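PDB 5J7O: major capsid protein from Faustovirus, which forms the trimeric double jelly-roll capsomers that presumably build the icosahedral protein shell of this large double-stranded DNA virus. Local coordinates for residues 171-176 / 333-338; 109-114 / 287-292. All blocks are in the same frame, centred on the assembly; numbering follows the deposited sequence.

Contact 1: 171-176 / 333-338; sequences ATNFVR and LFTAPG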
loop_
_atom_site.group_PDB
_atom_site.type_symbol
_atom_site.label_atom_id
_atom_site.label_comp_id
_atom_site.label_asym_id
_atom_site.label_seq_id
_atom_site.Cartn_x
_atom_site.Cartn_y
_atom_site.Cartn_z
ATOM N N ALA B 171 -8.461 30.847 24.154
ATOM C CA ALA B 171 -8.213 29.538 23.566
ATOM C C ALA B 171 -9.004 29.439 22.271
ATOM O O ALA B 171 -10.152 29.881 22.209
ATOM C CB ALA B 171 -8.611 28.404 24.521
ATOM N N THR B 172 -8.386 28.856 21.247
ATOM C CA THR B 172 -9.007 28.729 19.938
ATOM C C THR B 172 -8.954 27.278 19.484
ATOM O O THR B 172 -7.925 26.610 19.626
ATOM C CB THR B 172 -8.314 29.626 18.899
ATOM O OG1 THR B 172 -8.328 30.984 19.354
ATOM C CG2 THR B 172 -9.025 29.542 17.556
ATOM N N ASN B 173 -10.068 26.797 18.943
ATOM C CA ASN B 173 -10.121 25.457 18.385
ATOM C C ASN B 173 -9.456 25.421 17.012
ATOM O O ASN B 173 -9.288 26.445 16.344
ATOM C CB ASN B 173 -11.567 24.979 18.270
ATOM C CG ASN B 173 -12.199 24.690 19.619
ATOM O OD1 ASN B 173 -11.533 24.223 20.542
ATOM N ND2 ASN B 173 -13.495 24.958 19.736
ATOM N N PHE B 174 -9.072 24.219 16.599
ATOM C CA PHE B 174 -8.588 23.997 15.247
ATOM C C PHE B 174 -9.752 23.616 14.336
ATOM O O PHE B 174 -10.867 23.344 14.787
ATOM C CB PHE B 174 -7.509 22.910 15.225
ATOM C CG PHE B 174 -6.169 23.366 15.746
ATOM C CD1 PHE B 174 -5.995 24.648 16.241
ATOM C CD2 PHE B 174 -5.080 22.510 15.725
ATOM C CE1 PHE B 174 -4.763 25.063 16.716
ATOM C CE2 PHE B 174 -3.846 22.919 16.195
ATOM C CZ PHE B 174 -3.687 24.198 16.691
ATOM N N VAL B 175 -9.484 23.604 13.034
ATOM C CA VAL B 175 -10.491 23.243 12.046
ATOM C C VAL B 175 -9.980 22.077 11.218
ATOM O O VAL B 175 -8.772 21.899 11.018
ATOM C CB VAL B 175 -10.876 24.432 11.138
ATOM C CG1 VAL B 175 -11.693 25.450 11.919
ATOM C CG2 VAL B 175 -9.636 25.080 10.554
ATOM N N ARG B 176 -10.920 21.267 10.744
ATOM C CA ARG B 176 -10.620 20.119 9.910
ATOM C C ARG B 176 -11.748 19.955 8.907
ATOM O O ARG B 176 -12.878 20.385 9.151
ATOM C CB ARG B 176 -10.475 18.838 10.736
ATOM C CG ARG B 176 -11.678 17.918 10.647
ATOM C CD ARG B 176 -11.699 16.928 11.795
ATOM N NE ARG B 176 -10.532 16.049 11.811
ATOM C CZ ARG B 176 -10.110 15.386 12.885
ATOM N NH1 ARG B 176 -10.747 15.511 14.043
ATOM N NH2 ARG B 176 -9.045 14.601 12.807
ATOM N N LEU B 333 -17.013 21.151 7.134
ATOM C CA LEU B 333 -15.941 21.721 7.938
ATOM C C LEU B 333 -16.298 21.572 9.409
ATOM O O LEU B 333 -17.435 21.849 9.805
ATOM C CB LEU B 333 -15.733 23.193 7.579
ATOM C CG LEU B 333 -14.547 23.936 8.186
ATOM C CD1 LEU B 333 -13.240 23.439 7.591
ATOM C CD2 LEU B 333 -14.715 25.427 7.962
ATOM N N PHE B 334 -15.331 21.142 10.219
ATOM C CA PHE B 334 -15.604 20.786 11.602
ATOM C C PHE B 334 -14.569 21.379 12.544
ATOM O O PHE B 334 -13.402 21.565 12.188
ATOM C CB PHE B 334 -15.644 19.266 11.793
ATOM C CG PHE B 334 -16.787 18.602 11.092
ATOM C CD1 PHE B 334 -16.687 18.252 9.757
ATOM C CD2 PHE B 334 -17.964 18.329 11.768
ATOM C CE1 PHE B 334 -17.739 17.643 9.106
ATOM C CE2 PHE B 334 -19.021 17.718 11.122
ATOM C CZ PHE B 334 -18.908 17.375 9.789
ATOM N N THR B 335 -15.029 21.676 13.755
ATOM C CA THR B 335 -14.156 22.061 14.850
ATOM C C THR B 335 -13.465 20.827 15.415
ATOM O O THR B 335 -14.049 19.741 15.471
ATOM C CB THR B 335 -14.974 22.765 15.939
ATOM O OG1 THR B 335 -15.397 24.052 15.470
ATOM C CG2 THR B 335 -14.179 22.933 17.218
ATOM N N ALA B 336 -12.208 20.989 15.806
ATOM C CA ALA B 336 -11.431 19.948 16.458
ATOM C C ALA B 336 -10.563 20.601 17.520
ATOM O O ALA B 336 -10.257 21.795 17.429
ATOM C CB ALA B 336 -10.566 19.175 15.454
ATOM N N PRO B 337 -10.165 19.851 18.550
ATOM C CA PRO B 337 -9.333 20.441 19.607
ATOM C C PRO B 337 -8.038 21.011 19.051
ATOM O O PRO B 337 -7.417 20.439 18.152
ATOM C CB PRO B 337 -9.067 19.261 20.548
ATOM C CG PRO B 337 -10.206 18.337 20.322
ATOM C CD PRO B 337 -10.552 18.465 18.865
ATOM N N GLY B 338 -7.639 22.153 19.593
ATOM C CA GLY B 338 -6.432 22.850 19.189
ATOM C C GLY B 338 -5.285 22.598 20.143
ATOM O O GLY B 338 -5.090 21.479 20.632
HETATM O O HOH W 1 -8.916 23.572 21.251
#

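Contact 2: 109-114 / 287-292; sequences LAATSA and KATQEQ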
loop_
_atom_site.group_PDB
_atom_site.type_symbol
_atom_site.label_atom_id
_atom_site.label_comp_id
_atom_site.label_asym_id
_atom_site.label_seq_id
_atom_site.Cartn_x
_atom_site.Cartn_y
_atom_site.Cartn_z
ATOM N N LEU B 109 -12.413 26.616 -1.860
ATOM C CA LEU B 109 -12.942 27.012 -0.562
ATOM C C LEU B 109 -11.895 27.837 0.176
ATOM O O LEU B 109 -10.735 27.425 0.277
ATOM C CB LEU B 109 -13.343 25.784 0.256
ATOM C CG LEU B 109 -14.298 24.836 -0.474
ATOM C CD1 LEU B 109 -14.550 23.573 0.337
ATOM C CD2 LEU B 109 -15.608 25.538 -0.797
ATOM N N ALA B 110 -12.311 28.992 0.689
ATOM C CA ALA B 110 -11.374 29.941 1.273
ATOM C C ALA B 110 -10.691 29.357 2.504
ATOM O O ALA B 110 -11.264 28.547 3.238
ATOM C CB ALA B 110 -12.097 31.237 1.645
ATOM N N ALA B 111 -9.441 29.770 2.715
ATOM C CA ALA B 111 -8.744 29.441 3.950
ATOM C C ALA B 111 -9.556 29.932 5.138
ATOM O O ALA B 111 -10.155 31.011 5.099
ATOM C CB ALA B 111 -7.348 30.064 3.959
ATOM N N THR B 112 -9.590 29.130 6.198
ATOM C CA THR B 112 -10.562 29.361 7.254
ATOM C C THR B 112 -9.985 28.932 8.596
ATOM O O THR B 112 -9.076 28.102 8.670
ATOM C CB THR B 112 -11.871 28.616 6.956
ATOM O OG1 THR B 112 -12.892 29.035 7.868
ATOM C CG2 THR B 112 -11.669 27.115 7.073
ATOM N N SER B 113 -10.527 29.524 9.659
ATOM C CA SER B 113 -10.101 29.224 11.017
ATOM C C SER B 113 -11.288 29.406 11.953
ATOM O O SER B 113 -12.307 29.998 11.590
ATOM C CB SER B 113 -8.928 30.111 11.448
ATOM O OG SER B 113 -9.327 31.465 11.569
ATOM N N ALA B 114 -11.140 28.892 13.169
ATOM C CA ALA B 114 -12.198 28.990 14.160
ATOM C C ALA B 114 -12.165 30.349 14.853
ATOM O O ALA B 114 -11.166 31.073 14.817
ATOM C CB ALA B 114 -12.073 27.870 15.193
ATOM N N LYS B 287 -5.980 21.932 12.119
ATOM C CA LYS B 287 -4.984 22.991 12.053
ATOM C C LYS B 287 -5.586 24.292 12.560
ATOM O O LYS B 287 -6.802 24.497 12.502
ATOM C CB LYS B 287 -4.466 23.196 10.623
ATOM C CG LYS B 287 -3.815 21.974 10.004
ATOM C CD LYS B 287 -3.339 22.271 8.592
ATOM C CE LYS B 287 -2.654 21.065 7.974
ATOM N NZ LYS B 287 -2.093 21.375 6.630
ATOM N N ALA B 288 -4.714 25.176 13.058
ATOM C CA ALA B 288 -5.155 26.518 13.429
ATOM C C ALA B 288 -5.781 27.230 12.238
ATOM O O ALA B 288 -6.784 27.939 12.383
ATOM C CB ALA B 288 -3.982 27.324 13.985
ATOM N N THR B 289 -5.205 27.048 11.052
ATOM C CA THR B 289 -5.774 27.560 9.813
ATOM C C THR B 289 -5.665 26.479 8.751
ATOM O O THR B 289 -4.563 26.002 8.462
ATOM C CB THR B 289 -5.060 28.834 9.350
ATOM O OG1 THR B 289 -5.294 29.889 10.291
ATOM C CG2 THR B 289 -5.571 29.260 7.980
ATOM N N GLN B 290 -6.803 26.084 8.187
ATOM C CA GLN B 290 -6.802 25.214 7.020
ATOM C C GLN B 290 -6.563 26.051 5.771
ATOM O O GLN B 290 -7.178 27.108 5.596
ATOM C CB GLN B 290 -8.125 24.454 6.908
ATOM C CG GLN B 290 -8.236 23.244 7.825
ATOM C CD GLN B 290 -7.422 22.059 7.339
ATOM O OE1 GLN B 290 -6.961 22.033 6.197
ATOM N NE2 GLN B 290 -7.243 21.070 8.206
ATOM N N GLU B 291 -5.663 25.585 4.912
ATOM C CA GLU B 291 -5.335 26.323 3.705
ATOM C C GLU B 291 -6.500 26.276 2.719
ATOM O O GLU B 291 -7.457 25.511 2.876
ATOM C CB GLU B 291 -4.071 25.756 3.061
ATOM C CG GLU B 291 -2.950 25.476 4.044
ATOM C CD GLU B 291 -1.653 25.109 3.354
ATOM O OE1 GLU B 291 -0.707 24.685 4.051
ATOM O OE2 GLU B 291 -1.580 25.246 2.115
ATOM N N GLN B 292 -6.409 27.117 1.691
ATOM C CA GLN B 292 -7.416 27.133 0.638
ATOM C C GLN B 292 -7.520 25.757 -0.007
ATOM O O GLN B 292 -6.568 25.279 -0.630
ATOM C CB GLN B 292 -7.064 28.188 -0.410
ATOM C CG GLN B 292 -8.012 28.219 -1.599
ATOM C CD GLN B 292 -7.522 29.125 -2.712
ATOM O OE1 GLN B 292 -6.758 28.703 -3.580
ATOM N NE2 GLN B 292 -7.962 30.378 -2.693
HETATM O O HOH W 2 -10.255 26.254 4.075
#

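Contact 1: 171-176 / 333-338
Phe174 and Arg176 pair antiparallel with Ala336 and Phe334, the strand segments 174-176 and 333-336 running 143° apart with a closest axis approach of 4.5 Å. Each hydrogen-bonded pair makes two bonds; Phe174 N reaches Ala336 O at 2.8 Å, whereas Ala336 N approaches Phe174 O from 43° above the carbonyl plane. Between them lies the non-hydrogen-bonded pair Val175-Thr335, whose CA hydrogens turn to Phe334 O and Phe174 O. Just past the last pair, Gly338 sets its CA over the centre of the Phe174 ring, 3.5 Å from the centroid, a CH-pi contact; glycine suits the place because a CB would run into Thr172 O and the Phe174 ring at CD1. In the double jelly-roll subunit this pairing belongs to a small three-stranded sheet, with 170-177 in the middle and 333-336 at one edge. Asn173 lies obliquely across Thr335, its ND2 3.3 Å from CG2, while the amide's polar atoms are bound by Ala378 N and Ser381 O. Leu333 sends CD1 to Arg176 O, 3.4 Å away, and brushes Val175 CB with the same methyl. The small Ala336 CB lies 3.9 Å from Arg176 NH1. A bend at chi3 (-61°) places Arg176 NE, which bonds to Gln284 O, and the guanidinium makes a cation-pi contact with Trp465, against which Phe334 also packs.

Contact 2: 109-114 / 287-292
Ala288 meets Ser113 through its carbonyl, the O lying 3.2 Å from Ser113 CB; the alanine methyl itself is directed away from 109-114, and the side chain touches Phe174. Next, Thr289 gives its CA hydrogen to Thr112 O. Its CG2 also lies near that oxygen, at 3.8 Å, and its OG1 faces Ser113 CB; the beta-branched residue thus touches both neighbours. Gln290 holds the centre. Its N bonds to Thr112 O at 3.1 Å, and its O receives Thr112 N at 3.2 Å in the carbonyl plane, while Ala111, with only a methyl, brings CB to 3.4 Å from the same acceptor. The Gln290 chain bends at chi2 (-75°), which turns CD away from 109-114; the long amide suits a buried place because NE2 can find backbone oxygens such as Gly282 O, though that bond is weak. Glu291 points its side chain away, as befits an exposed acid, and joins the contact through its carbonyl: one water donates to Glu291 O and Ala110 O. At Gln292 the CG, anti to the backbone N (chi1 176°), comes 3.4 Å from Leu109 O, which also accepts a CA hydrogen. The amide beyond is anchored by Gln390 OE1 and Asn294 ND2. The result is a single antiparallel beta bridge between two loops, prolonging the pairing of strands 99-109 and 293-298 past the end of a jelly-roll sheet.

How the contacts relate
Contact 1 and contact 2 lie side by side, their centres about 10 Å apart, and their segments alternate along the chain. Segment 171-176 joins them: Val175 N probably bonds to Lys287 O at 2.9 Å, the oxygen that also packs on Phe174 CB at 3.2 Å, and Val175 O receives a weak bond from Gln290 NE2. On the other loop, Ala114 CB rests 3.3 Å from Asn173 O, and Leu333 touches Thr112. The chain after 109-114 then enters strand 116-118, which pairs with 170-177. Both contacts also border the trimer interface, where Phe174 packs on Leu238 of a second subunit and Lys287 on Thr272 of that same subunit.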